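Local structure of putative endoribonuclease (Klebsiella pneumoniae, 3LYB) at residues I29-P34 and Y75-I80; V94-Y100 and I141-V147; Q66-L70 and Y109-V113. The protein is a putative endoribonuclease of the L-PSP (YjgF-like) family, probably a hydrolase, whose natural substrate is not established. The contacts are given in a common frame with arbitrary orientation. Numbering follows the deposited sequence.

Overall arrangement
All three contacts belong to one alpha/beta unit in which helices 60-85 and 107-115 pack on a mixed sheet. Contact 2 pairs the neighbouring strands 94-101 and 141-148 within that sheet. Contact 1, its centre about 12 Å from that of contact 2, lays loop 29-34 against helix 60-85 beside strand 141-148, where Ile29 N probably hydrogen-bonds Val143 O (2.7 Å). Contact 3 joins the two helices, its centre about 16 Å from that of contact 2 and about 14 Å from that of contact 1, sharing helix 60-85. Tyr110 OH probably hydrogen-bonds Gln99 OE1 (2.4 Å). Contact 1 closes before contact 2 opens; contact 3 alternates with both, bringing residues distant in sequence into one helix-on-sheet core.

Contact 1. Residues I29-P34 and Y75-I80; sequences IIPVNP and YVLESI
Segment 75-80 is regular helix, with backbone hydrogen bonds Ser79 N to Tyr75 O (3.2 Å) and Ile80 N to Val76 O (3.0 Å). Segment 29-34 passes it as an extended loop bent at Pro31, whose phi/psi of -80/67° makes it the centre of an inverse gamma turn closed by Val32 N to Ile30 O (2.8 Å). The backbones come nearest at Pro31 and Val76, CA to CA 5.3 Å. Val76 (chi1 t) presses CG2 against the Ile30-Pro31 peptide, in the shallow hollow between Ile29 and the Pro31 ring, 3.5 Å from Pro31 N, 3.6 Å from Ile30 C and 3.8 Å from Pro31 CD. This is loop-on-helix packing at the edge of the helix-sheet core of the YjgF-like fold: Val76 and Ile80 touch Val143 of strand 141-148. Ile29 (m, t) fills the groove further along the helix, CG2 3.8 Å from Ser79 CB and CD1 4.1 Å from Ile80 CG1. Ser79 (m) turns its OG back to Tyr75 O (2.8 Å), presenting CB to Ile29. Tyr75 (chi1 t) runs its ring along the loop from Pro31 to Pro34: CD2 4.0 Å from Pro31 CA, CE2 3.3 Å from Val32 O, and OH 3.6 Å from Pro34 CD.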
ATOM      1  N   ILE B  29      -1.999  31.281  -1.098  1.00 36.06           N
ATOM      2  CA  ILE B  29      -3.269  31.414  -0.372  1.00 35.44           C
ATOM      3  C   ILE B  29      -4.059  30.104  -0.341  1.00 34.96           C
ATOM      4  O   ILE B  29      -4.111  29.373  -1.317  1.00 33.94           O
ATOM      5  CB  ILE B  29      -4.101  32.629  -0.868  1.00 35.44           C
ATOM      6  CG1 ILE B  29      -3.553  33.899  -0.209  1.00 35.49           C
ATOM      7  CG2 ILE B  29      -5.611  32.473  -0.527  1.00 34.98           C
ATOM      8  CD1 ILE B  29      -3.884  35.190  -0.935  1.00 36.48           C
ATOM      9  N   ILE B  30      -4.640  29.816   0.810  1.00 35.59           N
ATOM     10  CA  ILE B  30      -5.447  28.627   0.994  1.00 37.06           C
ATOM     11  C   ILE B  30      -6.892  29.001   1.378  1.00 38.40           C
ATOM     12  O   ILE B  30      -7.138  30.097   1.872  1.00 38.48           O
ATOM     13  CB  ILE B  30      -4.816  27.697   2.054  1.00 36.88           C
ATOM     14  CG1 ILE B  30      -4.297  28.512   3.228  1.00 36.67           C
ATOM     15  CG2 ILE B  30      -3.673  26.882   1.449  1.00 36.29           C
ATOM     16  CD1 ILE B  30      -4.422  27.769   4.556  1.00 39.05           C
ATOM     17  N   PRO B  31      -7.860  28.091   1.162  1.00 40.06           N
ATOM     18  CA  PRO B  31      -9.263  28.442   1.435  1.00 41.26           C
ATOM     19  C   PRO B  31      -9.657  28.370   2.912  1.00 43.20           C
ATOM     20  O   PRO B  31     -10.452  27.517   3.299  1.00 43.00           O
ATOM     21  CB  PRO B  31     -10.027  27.404   0.636  1.00 41.39           C
ATOM     22  CG  PRO B  31      -9.119  26.203   0.646  1.00 40.96           C
ATOM     23  CD  PRO B  31      -7.718  26.722   0.626  1.00 39.98           C
ATOM     24  N   VAL B  32      -9.102  29.261   3.729  1.00 45.70           N
ATOM     25  CA  VAL B  32      -9.484  29.342   5.123  1.00 48.96           C
ATOM     26  C   VAL B  32     -10.162  30.657   5.413  1.00 51.51           C
ATOM     27  O   VAL B  32      -9.782  31.704   4.865  1.00 51.61           O
ATOM     28  CB  VAL B  32      -8.285  29.220   6.087  1.00 48.95           C
ATOM     29  CG1 VAL B  32      -7.480  27.956   5.795  1.00 48.92           C
ATOM     30  CG2 VAL B  32      -7.402  30.487   6.034  1.00 50.32           C
ATOM     31  N   ASN B  33     -11.164  30.601   6.288  1.00 54.72           N
ATOM     32  CA  ASN B  33     -11.790  31.813   6.792  1.00 57.62           C
ATOM     33  C   ASN B  33     -10.792  32.565   7.683  1.00 59.16           C
ATOM     34  O   ASN B  33     -10.293  31.990   8.655  1.00 59.58           O
ATOM     35  CB  ASN B  33     -13.061  31.473   7.561  1.00 58.07           C
ATOM     36  CG  ASN B  33     -14.235  32.347   7.155  1.00 59.88           C
ATOM     37  OD1 ASN B  33     -14.093  33.566   7.012  1.00 61.54           O
ATOM     38  ND2 ASN B  33     -15.407  31.723   6.964  1.00 61.05           N
ATOM     39  N   PRO B  34     -10.460  33.832   7.338  1.00 60.54           N
ATOM     40  CA  PRO B  34      -9.601  34.587   8.273  1.00 61.45           C
ATOM     41  C   PRO B  34     -10.309  34.794   9.620  1.00 62.06           C
ATOM     42  O   PRO B  34      -9.655  34.965  10.647  1.00 61.76           O
ATOM     43  CB  PRO B  34      -9.374  35.931   7.556  1.00 61.49           C
ATOM     44  CG  PRO B  34      -9.646  35.648   6.097  1.00 61.24           C
ATOM     45  CD  PRO B  34     -10.750  34.602   6.113  1.00 60.73           C
ATOM     46  N   TYR B  75     -13.004  30.625  -3.309  1.00 34.47           N
ATOM     47  CA  TYR B  75     -12.559  31.293  -2.104  1.00 34.89           C
ATOM     48  C   TYR B  75     -11.122  31.790  -2.202  1.00 34.42           C
ATOM     49  O   TYR B  75     -10.781  32.845  -1.700  1.00 34.55           O
ATOM     50  CB  TYR B  75     -12.733  30.348  -0.916  1.00 35.21           C
ATOM     51  CG  TYR B  75     -12.881  31.073   0.377  1.00 38.11           C
ATOM     52  CD1 TYR B  75     -14.149  31.373   0.886  1.00 40.77           C
ATOM     53  CD2 TYR B  75     -11.752  31.497   1.092  1.00 40.95           C
ATOM     54  CE1 TYR B  75     -14.292  32.077   2.093  1.00 42.95           C
ATOM     55  CE2 TYR B  75     -11.880  32.190   2.302  1.00 42.82           C
ATOM     56  CZ  TYR B  75     -13.148  32.487   2.789  1.00 44.32           C
ATOM     57  OH  TYR B  75     -13.265  33.184   3.986  1.00 48.86           O
ATOM     58  N   VAL B  76     -10.273  31.022  -2.858  1.00 34.60           N
ATOM     59  CA  VAL B  76      -8.872  31.374  -2.937  1.00 34.42           C
ATOM     60  C   VAL B  76      -8.678  32.478  -3.952  1.00 34.92           C
ATOM     61  O   VAL B  76      -7.958  33.447  -3.699  1.00 34.27           O
ATOM     62  CB  VAL B  76      -7.995  30.152  -3.325  1.00 34.36           C
ATOM     63  CG1 VAL B  76      -6.659  30.592  -3.953  1.00 31.97           C
ATOM     64  CG2 VAL B  76      -7.754  29.306  -2.126  1.00 32.75           C
ATOM     65  N   LEU B  77      -9.303  32.295  -5.112  1.00 35.90           N
ATOM     66  CA  LEU B  77      -9.211  33.262  -6.192  1.00 37.03           C
ATOM     67  C   LEU B  77      -9.758  34.631  -5.796  1.00 38.13           C
ATOM     68  O   LEU B  77      -9.115  35.652  -6.047  1.00 38.53           O
ATOM     69  CB  LEU B  77      -9.879  32.724  -7.441  1.00 36.59           C
ATOM     70  CG  LEU B  77      -9.051  31.645  -8.143  1.00 36.73           C
ATOM     71  CD1 LEU B  77      -9.809  31.047  -9.308  1.00 36.71           C
ATOM     72  CD2 LEU B  77      -7.700  32.183  -8.623  1.00 36.45           C
ATOM     73  N   GLU B  78     -10.910  34.638  -5.129  1.00 39.45           N
ATOM     74  CA  GLU B  78     -11.497  35.864  -4.593  1.00 40.80           C
ATOM     75  C   GLU B  78     -10.624  36.516  -3.520  1.00 41.13           C
ATOM     76  O   GLU B  78     -10.565  37.742  -3.440  1.00 41.84           O
ATOM     77  CB  GLU B  78     -12.924  35.607  -4.085  1.00 40.93           C
ATOM     78  CG  GLU B  78     -13.619  36.802  -3.394  1.00 43.07           C
ATOM     79  CD  GLU B  78     -14.018  37.956  -4.346  1.00 46.04           C
ATOM     80  OE1 GLU B  78     -13.959  37.781  -5.590  1.00 44.11           O
ATOM     81  OE2 GLU B  78     -14.405  39.035  -3.823  1.00 46.81           O
ATOM     82  N   SER B  79      -9.946  35.714  -2.705  1.00 41.52           N
ATOM     83  CA  SER B  79      -8.982  36.254  -1.739  1.00 41.98           C
ATOM     84  C   SER B  79      -7.903  37.029  -2.464  1.00 42.11           C
ATOM     85  O   SER B  79      -7.544  38.131  -2.066  1.00 42.00           O
ATOM     86  CB  SER B  79      -8.322  35.137  -0.933  1.00 41.98           C
ATOM     87  OG  SER B  79      -9.254  34.520  -0.069  1.00 42.92           O
ATOM     88  N   ILE B  80      -7.391  36.438  -3.539  1.00 42.63           N
ATOM     89  CA  ILE B  80      -6.357  37.065  -4.329  1.00 43.05           C
ATOM     90  C   ILE B  80      -6.901  38.387  -4.793  1.00 43.95           C
ATOM     91  O   ILE B  80      -6.301  39.410  -4.513  1.00 44.44           O
ATOM     92  CB  ILE B  80      -5.854  36.160  -5.485  1.00 42.74           C
ATOM     93  CG1 ILE B  80      -4.934  35.075  -4.914  1.00 40.88           C
ATOM     94  CG2 ILE B  80      -5.079  36.961  -6.517  1.00 41.19           C
ATOM     95  CD1 ILE B  80      -4.709  33.889  -5.841  1.00 36.05           C
TER

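Contact 2. Residues V94-Y100 and I141-V147; sequences VIKLVQY and IEVEATV
Two beta strands run antiparallel, their axes 4.6 Å apart at closest approach and 161° between directions. Residues pair as Lys96 with Thr146, Val98 with Glu144 and Tyr100 with Glu142 (hydrogen-bonded), and as Leu97 with Ala145 and Gln99 with Val143 (non-hydrogen-bonded, CA to CA 4.8 and 4.5 Å). The reciprocal bonds are Val98 N to Glu144 O 2.8 Å and Glu144 N to Val98 O 2.7 Å, then Tyr100 N to Glu142 O 2.8 Å and Glu142 N to Tyr100 O 2.9 Å. Thr146 N reaches Lys96 O at 3.0 Å. Ile95, with phi/psi -89/-22°, makes a classic bulge: Ile95 N (3.1 Å) and Lys96 N (3.4 Å) both bond weakly to Thr146 O.

On the face bearing Val94, Leu97, Gln99, Val143 and Ala145, Leu97 (m, t) brings CD2 to 3.8 Å from Ala145 CB and 3.9 Å from Val143 CG1, Val94 CG1 sits 3.9 Å from Ala145 CB, and Gln99 CG rests 3.7 Å from Val143 CG2. Helices 60-85 and 107-115 pack here, and Gln99 OE1 hydrogen-bonds Tyr110 OH. The face of Lys96, Val98, Tyr100, Glu142, Glu144 and Thr146 meets other subunits. Tyr100 (m) has CD2 4.2 Å from Glu142 CG. Lys96 NZ makes a salt bridge to Glu144 of a neighbouring subunit, and Glu144 carboxylate oxygens meet Lys96 and Thr126 of another subunit. One face toward helices and one toward subunits fits the YjgF-like fold, whose chains characteristically join sheet to sheet.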
ATOM      1  N   VAL B  94      -2.405  40.688 -11.870  1.00 48.13           N
ATOM      2  CA  VAL B  94      -1.847  39.428 -11.408  1.00 47.36           C
ATOM      3  C   VAL B  94      -1.372  38.647 -12.616  1.00 46.54           C
ATOM      4  O   VAL B  94      -2.181  37.978 -13.253  1.00 47.33           O
ATOM      5  CB  VAL B  94      -2.906  38.572 -10.714  1.00 47.63           C
ATOM      6  CG1 VAL B  94      -2.264  37.337 -10.120  1.00 47.17           C
ATOM      7  CG2 VAL B  94      -3.643  39.381  -9.632  1.00 48.30           C
ATOM      8  N   ILE B  95      -0.082  38.733 -12.935  1.00 44.91           N
ATOM      9  CA  ILE B  95       0.448  38.109 -14.155  1.00 44.09           C
ATOM     10  C   ILE B  95       0.935  36.648 -14.027  1.00 42.63           C
ATOM     11  O   ILE B  95       1.031  35.925 -15.031  1.00 42.79           O
ATOM     12  CB  ILE B  95       1.611  38.928 -14.776  1.00 44.51           C
ATOM     13  CG1 ILE B  95       2.695  39.159 -13.730  1.00 44.94           C
ATOM     14  CG2 ILE B  95       1.094  40.249 -15.363  1.00 45.64           C
ATOM     15  CD1 ILE B  95       4.051  38.802 -14.202  1.00 48.40           C
ATOM     16  N   LYS B  96       1.265  36.221 -12.813  1.00 40.43           N
ATOM     17  CA  LYS B  96       1.792  34.877 -12.596  1.00 37.96           C
ATOM     18  C   LYS B  96       0.972  34.196 -11.521  1.00 36.18           C
ATOM     19  O   LYS B  96       0.684  34.778 -10.471  1.00 35.55           O
ATOM     20  CB  LYS B  96       3.266  34.959 -12.180  1.00 38.14           C
ATOM     21  CG  LYS B  96       4.057  33.655 -12.178  1.00 38.90           C
ATOM     22  CD  LYS B  96       5.199  33.771 -11.162  1.00 41.56           C
ATOM     23  CE  LYS B  96       6.459  33.029 -11.569  1.00 41.15           C
ATOM     24  NZ  LYS B  96       6.207  31.583 -11.672  1.00 41.36           N
ATOM     25  N   LEU B  97       0.565  32.968 -11.795  1.00 34.37           N
ATOM     26  CA  LEU B  97      -0.015  32.121 -10.742  1.00 32.62           C
ATOM     27  C   LEU B  97       0.744  30.809 -10.630  1.00 31.67           C
ATOM     28  O   LEU B  97       1.047  30.166 -11.650  1.00 31.56           O
ATOM     29  CB  LEU B  97      -1.490  31.835 -11.005  1.00 32.01           C
ATOM     30  CG  LEU B  97      -2.486  32.993 -10.996  1.00 31.57           C
ATOM     31  CD1 LEU B  97      -3.840  32.381 -11.165  1.00 31.39           C
ATOM     32  CD2 LEU B  97      -2.445  33.850  -9.734  1.00 30.17           C
ATOM     33  N   VAL B  98       1.066  30.418  -9.400  1.00 30.36           N
ATOM     34  CA  VAL B  98       1.525  29.045  -9.149  1.00 29.20           C
ATOM     35  C   VAL B  98       0.404  28.306  -8.401  1.00 28.96           C
ATOM     36  O   VAL B  98       0.002  28.715  -7.311  1.00 28.41           O
ATOM     37  CB  VAL B  98       2.921  28.953  -8.442  1.00 28.92           C
ATOM     38  CG1 VAL B  98       3.338  27.513  -8.303  1.00 27.33           C
ATOM     39  CG2 VAL B  98       3.979  29.691  -9.234  1.00 26.64           C
ATOM     40  N   GLN B  99      -0.113  27.245  -9.018  1.00 28.44           N
ATOM     41  CA  GLN B  99      -1.247  26.516  -8.468  1.00 28.51           C
ATOM     42  C   GLN B  99      -0.912  25.079  -8.073  1.00 28.13           C
ATOM     43  O   GLN B  99      -0.472  24.283  -8.895  1.00 28.61           O
ATOM     44  CB  GLN B  99      -2.391  26.531  -9.469  1.00 29.08           C
ATOM     45  CG  GLN B  99      -2.932  27.942  -9.753  1.00 30.18           C
ATOM     46  CD  GLN B  99      -3.074  28.206 -11.231  1.00 32.24           C
ATOM     47  OE1 GLN B  99      -4.065  28.763 -11.663  1.00 35.21           O
ATOM     48  NE2 GLN B  99      -2.073  27.814 -12.018  1.00 32.58           N
ATOM     49  N   TYR B 100      -1.163  24.761  -6.807  1.00 27.91           N
ATOM     50  CA  TYR B 100      -0.815  23.493  -6.192  1.00 27.06           C
ATOM     51  C   TYR B 100      -2.060  22.679  -5.868  1.00 26.61           C
ATOM     52  O   TYR B 100      -2.939  23.142  -5.153  1.00 26.04           O
ATOM     53  CB  TYR B 100      -0.075  23.781  -4.895  1.00 27.49           C
ATOM     54  CG  TYR B 100       1.233  24.537  -5.042  1.00 28.28           C
ATOM     55  CD1 TYR B 100       2.385  23.881  -5.462  1.00 27.64           C
ATOM     56  CD2 TYR B 100       1.318  25.899  -4.732  1.00 29.56           C
ATOM     57  CE1 TYR B 100       3.584  24.544  -5.591  1.00 29.83           C
ATOM     58  CE2 TYR B 100       2.528  26.589  -4.850  1.00 30.96           C
ATOM     59  CZ  TYR B 100       3.665  25.892  -5.270  1.00 33.29           C
ATOM     60  OH  TYR B 100       4.886  26.527  -5.403  1.00 36.52           O
ATOM     61  N   ILE B 141      -6.481  22.869  -2.944  1.00 27.25           N
ATOM     62  CA  ILE B 141      -5.930  23.809  -3.911  1.00 27.58           C
ATOM     63  C   ILE B 141      -5.258  24.939  -3.151  1.00 28.33           C
ATOM     64  O   ILE B 141      -5.769  25.402  -2.152  1.00 29.42           O
ATOM     65  CB  ILE B 141      -7.042  24.360  -4.857  1.00 27.42           C
ATOM     66  CG1 ILE B 141      -6.504  25.434  -5.795  1.00 25.70           C
ATOM     67  CG2 ILE B 141      -8.241  24.928  -4.065  1.00 28.03           C
ATOM     68  CD1 ILE B 141      -5.816  24.914  -7.010  1.00 22.88           C
ATOM     69  N   GLU B 142      -4.089  25.356  -3.588  1.00 29.19           N
ATOM     70  CA  GLU B 142      -3.462  26.528  -3.005  1.00 30.43           C
ATOM     71  C   GLU B 142      -2.800  27.290  -4.138  1.00 31.14           C
ATOM     72  O   GLU B 142      -2.043  26.687  -4.917  1.00 31.35           O
ATOM     73  CB  GLU B 142      -2.423  26.147  -1.956  1.00 30.19           C
ATOM     74  CG  GLU B 142      -1.375  27.236  -1.793  1.00 31.90           C
ATOM     75  CD  GLU B 142      -0.553  27.132  -0.528  1.00 34.60           C
ATOM     76  OE1 GLU B 142      -0.787  26.195   0.262  1.00 34.99           O
ATOM     77  OE2 GLU B 142       0.339  27.999  -0.324  1.00 35.56           O
ATOM     78  N   VAL B 143      -3.097  28.590  -4.246  1.00 31.75           N
ATOM     79  CA  VAL B 143      -2.548  29.425  -5.339  1.00 32.54           C
ATOM     80  C   VAL B 143      -1.619  30.498  -4.828  1.00 33.03           C
ATOM     81  O   VAL B 143      -1.892  31.122  -3.820  1.00 33.37           O
ATOM     82  CB  VAL B 143      -3.637  30.119  -6.180  1.00 32.35           C
ATOM     83  CG1 VAL B 143      -2.986  30.884  -7.332  1.00 33.31           C
ATOM     84  CG2 VAL B 143      -4.615  29.119  -6.729  1.00 31.30           C
ATOM     85  N   GLU B 144      -0.511  30.687  -5.524  1.00 34.12           N
ATOM     86  CA  GLU B 144       0.454  31.735  -5.212  1.00 35.44           C
ATOM     87  C   GLU B 144       0.442  32.751  -6.345  1.00 35.32           C
ATOM     88  O   GLU B 144       0.518  32.389  -7.504  1.00 35.08           O
ATOM     89  CB  GLU B 144       1.857  31.132  -5.044  1.00 35.77           C
ATOM     90  CG  GLU B 144       2.982  32.134  -4.770  1.00 37.80           C
ATOM     91  CD  GLU B 144       4.362  31.585  -5.142  1.00 41.80           C
ATOM     92  OE1 GLU B 144       4.826  30.653  -4.454  1.00 45.04           O
ATOM     93  OE2 GLU B 144       4.997  32.077  -6.114  1.00 42.91           O
ATOM     94  N   ALA B 145       0.347  34.021  -5.998  1.00 36.24           N
ATOM     95  CA  ALA B 145       0.167  35.060  -6.991  1.00 37.77           C
ATOM     96  C   ALA B 145       1.315  36.044  -6.999  1.00 38.87           C
ATOM     97  O   ALA B 145       1.835  36.442  -5.954  1.00 39.67           O
ATOM     98  CB  ALA B 145      -1.163  35.795  -6.764  1.00 37.68           C
ATOM     99  N   THR B 146       1.711  36.437  -8.194  1.00 40.34           N
ATOM    100  CA  THR B 146       2.641  37.533  -8.339  1.00 42.44           C
ATOM    101  C   THR B 146       2.024  38.675  -9.177  1.00 43.53           C
ATOM    102  O   THR B 146       1.403  38.450 -10.217  1.00 43.28           O
ATOM    103  CB  THR B 146       3.971  37.049  -8.890  1.00 42.27           C
ATOM    104  OG1 THR B 146       4.433  35.973  -8.066  1.00 43.28           O
ATOM    105  CG2 THR B 146       4.993  38.162  -8.850  1.00 42.46           C
ATOM    106  N   VAL B 147       2.197  39.896  -8.684  1.00 45.27           N
ATOM    107  CA  VAL B 147       1.564  41.070  -9.272  1.00 47.23           C
ATOM    108  C   VAL B 147       2.589  42.061  -9.865  1.00 48.17           C
ATOM    109  O   VAL B 147       3.627  42.337  -9.252  1.00 48.03           O
ATOM    110  CB  VAL B 147       0.661  41.771  -8.232  1.00 46.81           C
ATOM    111  CG1 VAL B 147      -0.380  42.573  -8.921  1.00 48.31           C
ATOM    112  CG2 VAL B 147      -0.052  40.753  -7.374  1.00 47.05           C
TER

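Contact 3. Residues Q66-L70 and Y109-V113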
ATOM      1  N   GLN B  66     -18.642  17.930  -6.390  1.00 31.21           N
ATOM      2  CA  GLN B  66     -18.011  19.117  -6.999  1.00 30.11           C
ATOM      3  C   GLN B  66     -17.868  20.313  -6.059  1.00 29.14           C
ATOM      4  O   GLN B  66     -16.975  21.156  -6.222  1.00 28.56           O
ATOM      5  CB  GLN B  66     -18.701  19.524  -8.313  1.00 30.32           C
ATOM      6  CG  GLN B  66     -20.193  19.798  -8.223  1.00 32.15           C
ATOM      7  CD  GLN B  66     -20.735  20.592  -9.423  1.00 33.08           C
ATOM      8  OE1 GLN B  66     -20.041  20.822 -10.421  1.00 32.88           O
ATOM      9  NE2 GLN B  66     -21.976  21.030  -9.306  1.00 31.72           N
ATOM     10  N   GLY B  67     -18.734  20.362  -5.056  1.00 28.55           N
ATOM     11  CA  GLY B  67     -18.773  21.472  -4.108  1.00 27.45           C
ATOM     12  C   GLY B  67     -17.445  21.872  -3.516  1.00 27.32           C
ATOM     13  O   GLY B  67     -17.109  23.065  -3.503  1.00 28.17           O
ATOM     14  N   PRO B  68     -16.667  20.895  -3.009  1.00 26.91           N
ATOM     15  CA  PRO B  68     -15.490  21.337  -2.241  1.00 26.32           C
ATOM     16  C   PRO B  68     -14.376  21.993  -3.072  1.00 26.39           C
ATOM     17  O   PRO B  68     -13.826  23.038  -2.665  1.00 26.72           O
ATOM     18  CB  PRO B  68     -15.030  20.054  -1.547  1.00 26.32           C
ATOM     19  CG  PRO B  68     -16.316  19.233  -1.445  1.00 26.34           C
ATOM     20  CD  PRO B  68     -16.976  19.474  -2.762  1.00 26.53           C
ATOM     21  N   ILE B  69     -14.058  21.418  -4.228  1.00 25.82           N
ATOM     22  CA  ILE B  69     -13.033  22.001  -5.087  1.00 25.47           C
ATOM     23  C   ILE B  69     -13.481  23.364  -5.663  1.00 25.96           C
ATOM     24  O   ILE B  69     -12.665  24.297  -5.754  1.00 26.12           O
ATOM     25  CB  ILE B  69     -12.567  21.010  -6.180  1.00 24.84           C
ATOM     26  CG1 ILE B  69     -11.441  21.582  -7.038  1.00 25.82           C
ATOM     27  CG2 ILE B  69     -13.700  20.626  -7.062  1.00 25.00           C
ATOM     28  CD1 ILE B  69     -10.291  22.213  -6.265  1.00 28.13           C
ATOM     29  N   LEU B  70     -14.764  23.472  -6.038  1.00 25.56           N
ATOM     30  CA  LEU B  70     -15.302  24.706  -6.616  1.00 25.04           C
ATOM     31  C   LEU B  70     -15.269  25.794  -5.559  1.00 25.44           C
ATOM     32  O   LEU B  70     -14.700  26.862  -5.764  1.00 25.51           O
ATOM     33  CB  LEU B  70     -16.724  24.487  -7.155  1.00 24.43           C
ATOM     34  CG  LEU B  70     -16.869  23.622  -8.424  1.00 22.44           C
ATOM     35  CD1 LEU B  70     -18.342  23.299  -8.725  1.00 21.66           C
ATOM     36  CD2 LEU B  70     -16.183  24.248  -9.642  1.00 18.70           C
ATOM     37  N   TYR B 109     -12.364  21.620 -12.734  1.00 33.04           N
ATOM     38  CA  TYR B 109     -13.166  22.441 -11.826  1.00 33.00           C
ATOM     39  C   TYR B 109     -12.492  23.775 -11.560  1.00 33.31           C
ATOM     40  O   TYR B 109     -13.130  24.832 -11.628  1.00 34.30           O
ATOM     41  CB  TYR B 109     -13.398  21.736 -10.492  1.00 32.37           C
ATOM     42  CG  TYR B 109     -14.231  20.504 -10.598  1.00 31.11           C
ATOM     43  CD1 TYR B 109     -13.648  19.240 -10.532  1.00 31.33           C
ATOM     44  CD2 TYR B 109     -15.599  20.590 -10.768  1.00 29.47           C
ATOM     45  CE1 TYR B 109     -14.419  18.082 -10.616  1.00 31.83           C
ATOM     46  CE2 TYR B 109     -16.382  19.439 -10.857  1.00 31.26           C
ATOM     47  CZ  TYR B 109     -15.785  18.190 -10.776  1.00 31.05           C
ATOM     48  OH  TYR B 109     -16.559  17.064 -10.858  1.00 31.42           O
ATOM     49  N   TYR B 110     -11.212  23.730 -11.244  1.00 32.87           N
ATOM     50  CA  TYR B 110     -10.483  24.942 -10.958  1.00 33.40           C
ATOM     51  C   TYR B 110     -10.462  25.892 -12.183  1.00 34.43           C
ATOM     52  O   TYR B 110     -10.672  27.106 -12.068  1.00 34.58           O
ATOM     53  CB  TYR B 110      -9.053  24.585 -10.524  1.00 32.78           C
ATOM     54  CG  TYR B 110      -8.192  25.794 -10.417  1.00 30.41           C
ATOM     55  CD1 TYR B 110      -8.237  26.600  -9.272  1.00 27.95           C
ATOM     56  CD2 TYR B 110      -7.366  26.170 -11.478  1.00 28.71           C
ATOM     57  CE1 TYR B 110      -7.466  27.749  -9.172  1.00 26.39           C
ATOM     58  CE2 TYR B 110      -6.580  27.309 -11.390  1.00 27.47           C
ATOM     59  CZ  TYR B 110      -6.646  28.090 -10.243  1.00 26.80           C
ATOM     60  OH  TYR B 110      -5.870  29.195 -10.163  1.00 25.54           O
ATOM     61  N   SER B 111     -10.189  25.304 -13.345  1.00 35.14           N
ATOM     62  CA  SER B 111     -10.162  25.994 -14.619  1.00 35.72           C
ATOM     63  C   SER B 111     -11.493  26.696 -14.927  1.00 35.74           C
ATOM     64  O   SER B 111     -11.486  27.800 -15.424  1.00 35.83           O
ATOM     65  CB  SER B 111      -9.798  25.006 -15.730  1.00 35.27           C
ATOM     66  OG  SER B 111      -9.867  25.626 -16.997  1.00 37.44           O
ATOM     67  N   ARG B 112     -12.622  26.055 -14.632  1.00 35.96           N
ATOM     68  CA  ARG B 112     -13.921  26.708 -14.789  1.00 35.85           C
ATOM     69  C   ARG B 112     -13.887  28.010 -13.983  1.00 36.13           C
ATOM     70  O   ARG B 112     -14.115  29.095 -14.528  1.00 36.30           O
ATOM     71  CB  ARG B 112     -15.074  25.784 -14.340  1.00 35.14           C
ATOM     72  CG  ARG B 112     -16.419  26.494 -14.062  1.00 33.77           C
ATOM     73  CD  ARG B 112     -17.499  25.547 -13.471  1.00 32.36           C
ATOM     74  NE  ARG B 112     -17.781  24.397 -14.338  1.00 32.21           N
ATOM     75  CZ  ARG B 112     -18.384  23.265 -13.964  1.00 29.94           C
ATOM     76  NH1 ARG B 112     -18.813  23.081 -12.728  1.00 29.75           N
ATOM     77  NH2 ARG B 112     -18.569  22.307 -14.851  1.00 29.24           N
ATOM     78  N   VAL B 113     -13.548  27.890 -12.703  1.00 35.94           N
ATOM     79  CA  VAL B 113     -13.522  29.030 -11.797  1.00 35.97           C
ATOM     80  C   VAL B 113     -12.539  30.119 -12.227  1.00 36.62           C
ATOM     81  O   VAL B 113     -12.853  31.314 -12.147  1.00 36.44           O
ATOM     82  CB  VAL B 113     -13.229  28.578 -10.359  1.00 35.61           C
ATOM     83  CG1 VAL B 113     -13.305  29.738  -9.387  1.00 34.13           C
ATOM     84  CG2 VAL B 113     -14.219  27.508  -9.956  1.00 35.46           C
TER
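Tyr109, Leu70 and Ile69 give up the most surface here, 78, 77 and 53 Å². The short helical segments cross at -52° with axes 9.8 Å apart, and the nearest CA pair, Leu70 and Tyr109, is separated by 6.1 Å. Tyr109 (chi1 m) projects toward helix 60-85, and its ring packs against Ile69 and Gln66, three residues apart on the helix: CG is 3.6 Å from Ile69 CG2, and CE2 is 3.4 Å from Gln66 CB. The CA-to-CB bond of Leu70 points sideways, but its m, t rotamer brings CD2 to the ring edge, 3.8 Å from Tyr109 CB and 3.7 Å from Tyr109 O; the same methyl is 3.8 Å from Val113 CG2, one turn on, so Leu70 sits between Tyr109 and Val113. At the margin Arg112 NH1 gives a weak 3.5 Å hydrogen bond to Gln66 OE1, but the stronger partners are Leu54 O for Arg112 and Asp63 for Gln66 NE2. Leu54 of helix 48-54 also packs on Leu70 and Val113, while Tyr109 touches Pro108 of a neighbouring subunit. With Ile69 also resting on Ile141 of strand 141-148, this is the helix-helix packing of the two-helix layer laid on the sheet in the YjgF-like alpha/beta fold.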